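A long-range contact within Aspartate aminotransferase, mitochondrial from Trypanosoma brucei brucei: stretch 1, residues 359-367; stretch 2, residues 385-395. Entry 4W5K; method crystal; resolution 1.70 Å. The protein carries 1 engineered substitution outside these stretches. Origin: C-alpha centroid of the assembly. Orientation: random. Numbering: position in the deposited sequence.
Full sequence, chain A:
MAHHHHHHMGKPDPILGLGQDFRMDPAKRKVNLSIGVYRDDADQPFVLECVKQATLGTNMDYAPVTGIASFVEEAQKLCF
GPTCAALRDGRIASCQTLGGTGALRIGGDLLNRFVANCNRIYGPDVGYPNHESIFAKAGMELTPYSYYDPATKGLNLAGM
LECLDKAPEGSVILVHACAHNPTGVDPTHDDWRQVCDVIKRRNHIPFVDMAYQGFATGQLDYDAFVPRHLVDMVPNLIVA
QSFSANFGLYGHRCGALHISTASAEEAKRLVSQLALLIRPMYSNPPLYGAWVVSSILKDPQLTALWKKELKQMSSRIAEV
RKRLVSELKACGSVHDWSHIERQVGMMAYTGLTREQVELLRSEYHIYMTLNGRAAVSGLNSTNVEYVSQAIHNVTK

Stretch 1 (359-367) LLRSEYHIY
Stretch 2 (385-395) EYVSQAIHNVT

The contact between residues 359-367 and 385-395 of this aminotransferase is a steeply crossed helix packing in which one aromatic side chain, that of Tyr-364, enters a pocket on the partner helix, the residue being held by one hydrogen bond to its hydroxyl and one to its carbonyl. It illustrates a general principle: a small residue on one helix can present its methyl group to the face of an aromatic ring from the other.

The helix of stretch 1, already under way before Leu-359, and the fully helical stretch 385-395 approach to 10.4 Å between axes, their N-to-C directions 115° apart. The register runs in opposite senses: CA of Leu-359 lies 6.9 Å from CA of Val-394, CA of Tyr-364 lies 6.7 Å from CA of Ala-390, and CA of Ile-366 lies 7.5 Å from CA of Val-387. Together the stretches bury 484 Å².

Tyr-364 is the knob, seated among Tyr-386, Ala-390, Asn-393 and Val-394. Its CB points toward the partner, and chi1 of -67° (m) with chi2 of -82° lays the ring over Ala-390, whose CB stands 3.8 Å from the ring centroid and 18° off the normal, a CH-pi contact over one face. Ala-390 CB also comes within 3.6 Å of Tyr-364 CG. Further along the ring, Tyr-364 CE2 meets Val-394 CG1 at 4.0 Å.

Two hydrogen bonds anchor the residue, one at the ring's hydroxyl and one at its carbonyl. Asn-393 ND2 donates to Tyr-364 OH at 2.8 Å, with a nearly straight N-H...O angle of 163°. Asn-393 (chi1 -70°, m; chi2 -4°) is itself steadied by Gln-389, a helical turn earlier, whose NE2 donates to Asn-393 OD1 at 2.8 Å. Tyr-386, in the t rotamer (chi1 172°, chi2 76°), leaves its helix sideways, yet its end comes nearer, and its OH donates to Tyr-364 O at 2.6 Å. That hydroxyl also lies at the edge of the Tyr-364 ring.

Apolar side chains extend the contact. Leu-360 (m, t) starts sideways but its end reaches the partner, CD2 lying 3.8 Å from Ala-390 CB and 3.7 Å from Val-394 CG2, while CD1 is 4.1 Å from Ile-391 CG1. Leu-359 CB also lies 4.0 Å from Val-394 CG1.

The chain then turns. His-365 leaves helical geometry with phi/psi of 59/35, and the backbone hydrogen bond from Ile-366 N to Leu-360 O, 3.0 Å, closes the turn. Strand geometry follows at Ile-366 (-98/122) and Tyr-367 (-105/120). The turn returns Ile-366 to the same partner helix: its CB points toward it, and with chi1 -62° (m) and chi2 168° (t) its CD1 lies 3.5 Å from Ala-390 CB, 4.0 Å from Val-387 CG2 and 3.9 Å from Tyr-386 CE2. Ala-390 thus meets Leu-360, Tyr-364 and Ile-366 with one methyl group, making it the common floor of the contact.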

# COMPACT_ATOMS: atom_id res chain seq x y z
N LEU A 359 -7.20 23.91 -29.13
CA LEU A 359 -6.35 24.49 -30.16
C LEU A 359 -4.87 24.34 -29.86
O LEU A 359 -4.06 24.14 -30.76
CB LEU A 359 -6.67 25.98 -30.34
CG LEU A 359 -7.77 26.35 -31.34
CD1 LEU A 359 -7.99 27.85 -31.37
CD2 LEU A 359 -7.41 25.83 -32.72
N LEU A 360 -4.50 24.46 -28.59
CA LEU A 360 -3.10 24.32 -28.20
C LEU A 360 -2.61 22.92 -28.52
O LEU A 360 -1.46 22.73 -28.91
CB LEU A 360 -2.92 24.62 -26.70
CG LEU A 360 -2.99 26.10 -26.30
CD1 LEU A 360 -2.91 26.24 -24.79
CD2 LEU A 360 -1.86 26.87 -26.96
N ARG A 361 -3.51 21.95 -28.37
CA ARG A 361 -3.19 20.56 -28.68
C ARG A 361 -3.11 20.34 -30.19
O ARG A 361 -2.09 19.88 -30.70
CB ARG A 361 -4.23 19.63 -28.05
N SER A 362 -4.18 20.68 -30.90
CA SER A 362 -4.25 20.46 -32.35
C SER A 362 -3.22 21.27 -33.14
O SER A 362 -2.53 20.73 -34.01
CB SER A 362 -5.66 20.77 -32.87
OG SER A 362 -5.88 22.17 -32.91
N GLU A 363 -3.11 22.56 -32.85
CA GLU A 363 -2.22 23.45 -33.60
C GLU A 363 -0.78 23.49 -33.09
O GLU A 363 0.15 23.72 -33.87
CB GLU A 363 -2.79 24.88 -33.62
N TYR A 364 -0.56 23.28 -31.79
CA TYR A 364 0.78 23.47 -31.23
C TYR A 364 1.33 22.23 -30.53
O TYR A 364 2.49 22.23 -30.10
CB TYR A 364 0.79 24.66 -30.26
CG TYR A 364 0.57 25.97 -30.97
CD1 TYR A 364 1.62 26.63 -31.60
CD2 TYR A 364 -0.70 26.55 -31.04
CE1 TYR A 364 1.42 27.84 -32.27
CE2 TYR A 364 -0.91 27.75 -31.71
CZ TYR A 364 0.16 28.39 -32.32
OH TYR A 364 -0.03 29.58 -32.99
N HIS A 365 0.49 21.21 -30.40
CA HIS A 365 0.89 19.95 -29.76
C HIS A 365 1.35 20.18 -28.32
O HIS A 365 2.25 19.51 -27.81
CB HIS A 365 1.97 19.26 -30.59
CG HIS A 365 1.57 19.02 -32.01
ND1 HIS A 365 1.00 17.84 -32.44
CD2 HIS A 365 1.61 19.84 -33.10
CE1 HIS A 365 0.73 17.93 -33.73
NE2 HIS A 365 1.09 19.13 -34.15
N ILE A 366 0.70 21.14 -27.68
CA ILE A 366 0.84 21.38 -26.25
C ILE A 366 -0.33 20.71 -25.54
O ILE A 366 -1.49 21.01 -25.83
CB ILE A 366 0.90 22.89 -25.94
CG1 ILE A 366 2.12 23.52 -26.61
CG2 ILE A 366 0.91 23.13 -24.43
CD1 ILE A 366 2.11 25.05 -26.59
N TYR A 367 -0.02 19.80 -24.62
CA TYR A 367 -1.05 18.98 -23.98
C TYR A 367 -1.33 19.41 -22.55
O TYR A 367 -0.44 19.39 -21.70
CB TYR A 367 -0.64 17.50 -24.00
CG TYR A 367 -0.72 16.86 -25.37
CD1 TYR A 367 0.19 17.18 -26.37
CD2 TYR A 367 -1.71 15.93 -25.66
CE1 TYR A 367 0.11 16.60 -27.62
CE2 TYR A 367 -1.80 15.35 -26.90
CZ TYR A 367 -0.89 15.68 -27.88
OH TYR A 367 -0.98 15.09 -29.13
N GLU A 385 9.38 29.77 -24.03
CA GLU A 385 9.15 30.78 -25.05
C GLU A 385 8.11 30.30 -26.07
O GLU A 385 7.22 31.07 -26.45
CB GLU A 385 10.46 31.15 -25.73
CG GLU A 385 11.34 32.05 -24.86
CD GLU A 385 12.79 32.07 -25.29
OE1 GLU A 385 13.41 30.99 -25.43
OE2 GLU A 385 13.33 33.19 -25.49
N TYR A 386 8.22 29.04 -26.47
CA TYR A 386 7.31 28.43 -27.44
C TYR A 386 5.88 28.37 -26.89
O TYR A 386 4.91 28.70 -27.59
CB TYR A 386 7.80 27.02 -27.81
CG TYR A 386 6.84 26.21 -28.67
CD1 TYR A 386 6.68 26.48 -30.02
CD2 TYR A 386 6.10 25.17 -28.12
CE1 TYR A 386 5.81 25.73 -30.80
CE2 TYR A 386 5.22 24.42 -28.89
CZ TYR A 386 5.08 24.71 -30.24
OH TYR A 386 4.22 23.98 -31.02
N VAL A 387 5.76 27.95 -25.64
CA VAL A 387 4.46 27.82 -25.01
C VAL A 387 3.80 29.18 -24.84
O VAL A 387 2.60 29.32 -25.07
CB VAL A 387 4.56 27.11 -23.66
CG1 VAL A 387 3.25 27.22 -22.90
CG2 VAL A 387 4.94 25.64 -23.88
N SER A 388 4.58 30.18 -24.43
CA SER A 388 4.05 31.54 -24.31
C SER A 388 3.50 32.05 -25.63
O SER A 388 2.43 32.65 -25.67
CB SER A 388 5.12 32.51 -23.79
OG SER A 388 5.63 32.07 -22.54
N GLN A 389 4.24 31.82 -26.72
CA GLN A 389 3.81 32.31 -28.03
C GLN A 389 2.51 31.62 -28.41
O GLN A 389 1.58 32.26 -28.90
CB GLN A 389 4.86 32.07 -29.12
CG GLN A 389 4.47 32.64 -30.49
CD GLN A 389 4.42 34.16 -30.52
OE1 GLN A 389 5.42 34.83 -30.27
NE2 GLN A 389 3.24 34.71 -30.82
N ALA A 390 2.45 30.32 -28.15
CA ALA A 390 1.26 29.54 -28.45
C ALA A 390 0.04 30.03 -27.64
O ALA A 390 -1.04 30.20 -28.19
CB ALA A 390 1.51 28.06 -28.18
N ILE A 391 0.22 30.25 -26.34
CA ILE A 391 -0.87 30.73 -25.51
C ILE A 391 -1.33 32.13 -25.94
O ILE A 391 -2.53 32.42 -26.00
CB ILE A 391 -0.48 30.72 -24.02
CG1 ILE A 391 -0.36 29.26 -23.54
CG2 ILE A 391 -1.49 31.51 -23.19
CD1 ILE A 391 0.16 29.08 -22.11
N HIS A 392 -0.37 32.99 -26.28
CA HIS A 392 -0.74 34.30 -26.84
C HIS A 392 -1.53 34.15 -28.14
O HIS A 392 -2.57 34.78 -28.32
CB HIS A 392 0.49 35.16 -27.07
CG HIS A 392 0.19 36.42 -27.84
ND1 HIS A 392 -0.70 37.37 -27.39
CD2 HIS A 392 0.66 36.88 -29.03
CE1 HIS A 392 -0.76 38.37 -28.26
NE2 HIS A 392 0.05 38.09 -29.26
N ASN A 393 -1.07 33.29 -29.04
CA ASN A 393 -1.75 33.10 -30.32
C ASN A 393 -3.19 32.59 -30.19
O ASN A 393 -4.05 33.01 -30.96
CB ASN A 393 -0.95 32.15 -31.21
CG ASN A 393 0.34 32.77 -31.70
OD1 ASN A 393 0.61 33.95 -31.44
ND2 ASN A 393 1.14 32.00 -32.40
N VAL A 394 -3.46 31.72 -29.23
CA VAL A 394 -4.81 31.18 -29.11
C VAL A 394 -5.72 32.05 -28.27
O VAL A 394 -6.93 31.82 -28.23
CB VAL A 394 -4.81 29.74 -28.51
CG1 VAL A 394 -4.04 28.79 -29.40
CG2 VAL A 394 -4.27 29.74 -27.09
N THR A 395 -5.16 33.05 -27.58
CA THR A 395 -5.99 33.94 -26.77
C THR A 395 -6.12 35.36 -27.32
O THR A 395 -7.02 36.08 -26.90
CB THR A 395 -5.47 34.05 -25.30
OG1 THR A 395 -4.10 34.46 -25.29
CG2 THR A 395 -5.60 32.71 -24.59